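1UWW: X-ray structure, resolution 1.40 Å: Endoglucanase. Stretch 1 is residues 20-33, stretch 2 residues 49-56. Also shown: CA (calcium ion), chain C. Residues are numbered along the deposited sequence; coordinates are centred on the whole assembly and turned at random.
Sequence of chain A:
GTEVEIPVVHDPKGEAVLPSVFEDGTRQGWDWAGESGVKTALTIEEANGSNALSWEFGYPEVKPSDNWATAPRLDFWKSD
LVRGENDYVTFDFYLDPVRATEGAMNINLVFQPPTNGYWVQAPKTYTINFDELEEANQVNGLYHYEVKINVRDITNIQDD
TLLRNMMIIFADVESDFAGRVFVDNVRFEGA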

# COMPACT_ATOMS: atom_id res chain seq x y z
N SER A 20 5.83 21.38 -8.55
CA SER A 20 6.14 22.14 -7.34
C SER A 20 7.64 22.02 -7.04
O SER A 20 8.14 20.94 -6.75
CB SER A 20 5.30 21.63 -6.15
OG SER A 20 3.92 21.50 -6.46
N VAL A 21 8.35 23.13 -7.18
CA VAL A 21 9.80 23.20 -7.00
C VAL A 21 10.25 24.00 -5.77
O VAL A 21 11.41 23.94 -5.39
CB VAL A 21 10.50 23.70 -8.29
CG1 VAL A 21 10.20 22.75 -9.44
CG2 VAL A 21 10.07 25.13 -8.64
N PHE A 22 9.37 24.77 -5.17
CA PHE A 22 9.64 25.44 -3.87
C PHE A 22 10.80 26.41 -3.93
O PHE A 22 11.54 26.54 -2.98
CB PHE A 22 9.81 24.42 -2.73
CG PHE A 22 8.68 23.40 -2.70
CD1 PHE A 22 7.41 23.76 -2.25
CD2 PHE A 22 8.89 22.09 -3.17
CE1 PHE A 22 6.39 22.84 -2.25
CE2 PHE A 22 7.85 21.19 -3.18
CZ PHE A 22 6.59 21.56 -2.71
N GLU A 23 10.92 27.13 -5.06
CA GLU A 23 12.02 28.07 -5.25
C GLU A 23 11.63 29.54 -5.10
O GLU A 23 12.49 30.42 -5.31
CB GLU A 23 12.69 27.84 -6.59
CG GLU A 23 13.31 26.45 -6.76
CD GLU A 23 14.30 26.08 -5.65
OE1 GLU A 23 15.04 26.96 -5.11
OE2 GLU A 23 14.38 24.87 -5.34
N ASP A 24 10.41 29.83 -4.68
CA ASP A 24 9.91 31.21 -4.53
C ASP A 24 9.65 31.59 -3.07
O ASP A 24 8.91 32.53 -2.81
CB ASP A 24 8.63 31.41 -5.37
CG ASP A 24 7.47 30.50 -4.93
OD1 ASP A 24 7.60 29.76 -3.92
OD2 ASP A 24 6.37 30.45 -5.54
N GLY A 25 10.23 30.86 -2.13
CA GLY A 25 10.02 31.11 -0.72
C GLY A 25 8.65 30.72 -0.18
O GLY A 25 8.35 31.03 0.98
N THR A 26 7.84 30.01 -0.98
CA THR A 26 6.52 29.55 -0.54
C THR A 26 6.35 28.04 -0.70
O THR A 26 7.12 27.37 -1.36
CB THR A 26 5.37 30.20 -1.34
OG1 THR A 26 5.20 29.55 -2.61
CG2 THR A 26 5.61 31.69 -1.66
N ARG A 27 5.26 27.56 -0.09
CA ARG A 27 4.84 26.16 -0.16
C ARG A 27 4.10 25.82 -1.45
O ARG A 27 3.65 24.70 -1.61
CB ARG A 27 3.96 25.83 1.04
CG ARG A 27 4.66 25.98 2.37
CD ARG A 27 3.77 25.61 3.53
NE ARG A 27 2.89 26.71 3.96
CZ ARG A 27 1.64 26.61 4.32
NH1 ARG A 27 0.95 25.48 4.18
NH2 ARG A 27 1.02 27.69 4.77
N GLN A 28 3.97 26.78 -2.37
CA GLN A 28 3.32 26.55 -3.66
C GLN A 28 1.99 25.79 -3.55
O GLN A 28 1.68 24.90 -4.33
CB GLN A 28 4.26 25.93 -4.68
CG GLN A 28 5.48 26.82 -4.96
CD GLN A 28 6.21 26.45 -6.21
OE1 GLN A 28 6.76 25.36 -6.32
NE2 GLN A 28 6.22 27.35 -7.19
N GLY A 29 1.19 26.17 -2.56
CA GLY A 29 -0.15 25.63 -2.38
C GLY A 29 -0.27 24.38 -1.53
O GLY A 29 -1.39 23.90 -1.33
N TRP A 30 0.85 23.83 -1.08
CA TRP A 30 0.85 22.62 -0.23
C TRP A 30 0.54 22.96 1.22
O TRP A 30 1.07 23.94 1.76
CB TRP A 30 2.20 21.91 -0.35
CG TRP A 30 2.38 21.25 -1.67
CD1 TRP A 30 2.87 21.80 -2.82
CD2 TRP A 30 2.01 19.91 -2.00
NE1 TRP A 30 2.84 20.87 -3.83
CE2 TRP A 30 2.29 19.71 -3.36
CE3 TRP A 30 1.42 18.87 -1.27
CZ2 TRP A 30 2.04 18.50 -4.00
CZ3 TRP A 30 1.17 17.67 -1.91
CH2 TRP A 30 1.49 17.50 -3.27
N ASP A 31 -0.23 22.11 1.87
CA ASP A 31 -0.64 22.32 3.25
C ASP A 31 -0.93 20.96 3.87
O ASP A 31 -0.86 19.92 3.20
CB ASP A 31 -1.90 23.17 3.27
CG ASP A 31 -2.05 24.00 4.52
OD1 ASP A 31 -1.33 23.78 5.51
OD2 ASP A 31 -2.88 24.95 4.56
N TRP A 32 -1.24 20.96 5.15
CA TRP A 32 -1.69 19.74 5.83
C TRP A 32 -3.15 19.45 5.48
O TRP A 32 -4.00 20.35 5.52
CB TRP A 32 -1.56 19.86 7.34
CG TRP A 32 -0.17 19.91 7.83
CD1 TRP A 32 0.40 20.90 8.59
CD2 TRP A 32 0.88 18.93 7.63
NE1 TRP A 32 1.71 20.61 8.86
CE2 TRP A 32 2.03 19.40 8.29
CE3 TRP A 32 0.94 17.69 6.98
CZ2 TRP A 32 3.21 18.67 8.33
CZ3 TRP A 32 2.12 16.99 7.01
CH2 TRP A 32 3.24 17.48 7.68
N ALA A 33 -3.47 18.19 5.19
CA ALA A 33 -4.85 17.75 5.15
C ALA A 33 -5.44 17.87 6.55
O ALA A 33 -4.72 17.73 7.54
CB ALA A 33 -4.95 16.32 4.64
CA CA C . 13.43 22.71 -5.24
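Stretch 2 49-56: GSNALSWE

Stretch 2 is an extended strand through Asn51 to Glu56, and it continues later in the chain. Stretch 1 is mostly loop, with a short strand reaching Trp32. The register runs in the same direction along both segments: the nearest CA pairs are Phe22 CA and Ala52 CA at 5.6 Å, Arg27 CA and Leu53 CA at 6.5 Å, and Trp32 CA and Trp55 CA at 10.8 Å. No backbone-to-backbone hydrogen bond joins the two segments. The strand alternates: Asn51, Leu53 and Trp55 point their CA-to-CB bonds toward stretch 1, while that of Ala52 points away.

Leu53 covers the most surface on its side. Leu53 CB lies over one face of the Phe22 ring, 3.9 Å from the centroid, a CH-pi contact. Leu53 CD1 is 3.8 Å from Arg27 CG, and Leu53 CD2 is 3.8 Å from Trp30 CB. Arg27 and Trp30 are the first and last residues of a type I' turn, and both touch Leu53. Trp30 N donates a hydrogen bond to Arg27 O at 3.0 Å.

Phe22 also meets Asn51, with Phe22 O 3.2 Å from Asn51 CB. Asn51 is held by Glu23. Asn51 ND2 donates to Glu23 OE1 at 3.0 Å, and Asn51 N donates to Glu23 OE2 at 3.0 Å. The calcium ion ties the same ends together. It is bound by Val21 O, Glu23 OE2 and Ser50 OG, each at 2.4 Å, by Asn51 O at 2.3 Å, by a water and by two atoms from elsewhere in the structure. This shared metal accounts for the close approach of Val21 O to Asn51 O, 3.2 Å.

At the far end, the edge of Trp32 meets the face of Trp55. Trp32 CH2 is 3.6 Å from Trp55 CD1, and the ring planes stand at 80°.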

# COMPACT_ATOMS: atom_id res chain seq x y z
N GLY A 49 20.97 20.51 -2.63
CA GLY A 49 21.24 21.66 -3.48
C GLY A 49 20.02 22.28 -4.12
O GLY A 49 20.11 22.97 -5.16
N SER A 50 18.87 22.08 -3.49
CA SER A 50 17.67 22.74 -3.95
C SER A 50 16.77 22.97 -2.75
O SER A 50 16.89 22.29 -1.74
CB SER A 50 16.96 21.88 -5.00
OG SER A 50 15.84 22.55 -5.58
N ASN A 51 15.85 23.90 -2.86
CA ASN A 51 14.90 24.15 -1.79
C ASN A 51 13.73 23.18 -1.88
O ASN A 51 13.26 22.84 -2.96
CB ASN A 51 14.42 25.59 -1.84
CG ASN A 51 15.47 26.56 -1.40
OD1 ASN A 51 16.07 26.40 -0.32
ND2 ASN A 51 15.72 27.55 -2.23
N ALA A 52 13.25 22.75 -0.71
CA ALA A 52 12.28 21.67 -0.61
C ALA A 52 11.26 21.98 0.50
O ALA A 52 11.57 22.67 1.46
CB ALA A 52 13.00 20.41 -0.30
N LEU A 53 10.06 21.46 0.38
CA LEU A 53 9.04 21.51 1.43
C LEU A 53 9.49 20.56 2.55
O LEU A 53 9.83 19.42 2.29
CB LEU A 53 7.71 21.03 0.86
CG LEU A 53 6.50 21.08 1.80
CD1 LEU A 53 6.13 22.51 2.13
CD2 LEU A 53 5.33 20.34 1.18
N SER A 54 9.45 21.00 3.81
CA SER A 54 10.05 20.25 4.92
C SER A 54 9.26 20.34 6.21
O SER A 54 8.61 21.34 6.49
CB SER A 54 11.50 20.74 5.10
OG SER A 54 12.24 19.97 6.02
N TRP A 55 9.30 19.25 6.97
CA TRP A 55 8.77 19.24 8.34
C TRP A 55 9.58 18.23 9.13
O TRP A 55 10.27 17.40 8.57
CB TRP A 55 7.26 18.95 8.35
CG TRP A 55 6.87 17.58 7.89
CD1 TRP A 55 6.57 16.52 8.69
CD2 TRP A 55 6.70 17.11 6.53
NE1 TRP A 55 6.26 15.42 7.92
CE2 TRP A 55 6.32 15.76 6.60
CE3 TRP A 55 6.86 17.70 5.27
CZ2 TRP A 55 6.06 15.00 5.45
CZ3 TRP A 55 6.61 16.92 4.13
CH2 TRP A 55 6.22 15.60 4.24
N GLU A 56 9.46 18.26 10.45
CA GLU A 56 10.07 17.26 11.30
C GLU A 56 9.05 16.69 12.26
O GLU A 56 8.09 17.34 12.65
CB GLU A 56 11.34 17.74 11.98
CG GLU A 56 11.29 18.94 12.85
CD GLU A 56 12.67 19.18 13.52
OE1 GLU A 56 13.74 18.74 13.00
OE2 GLU A 56 12.68 19.82 14.56
O HOH W 1 13.47 22.22 -7.54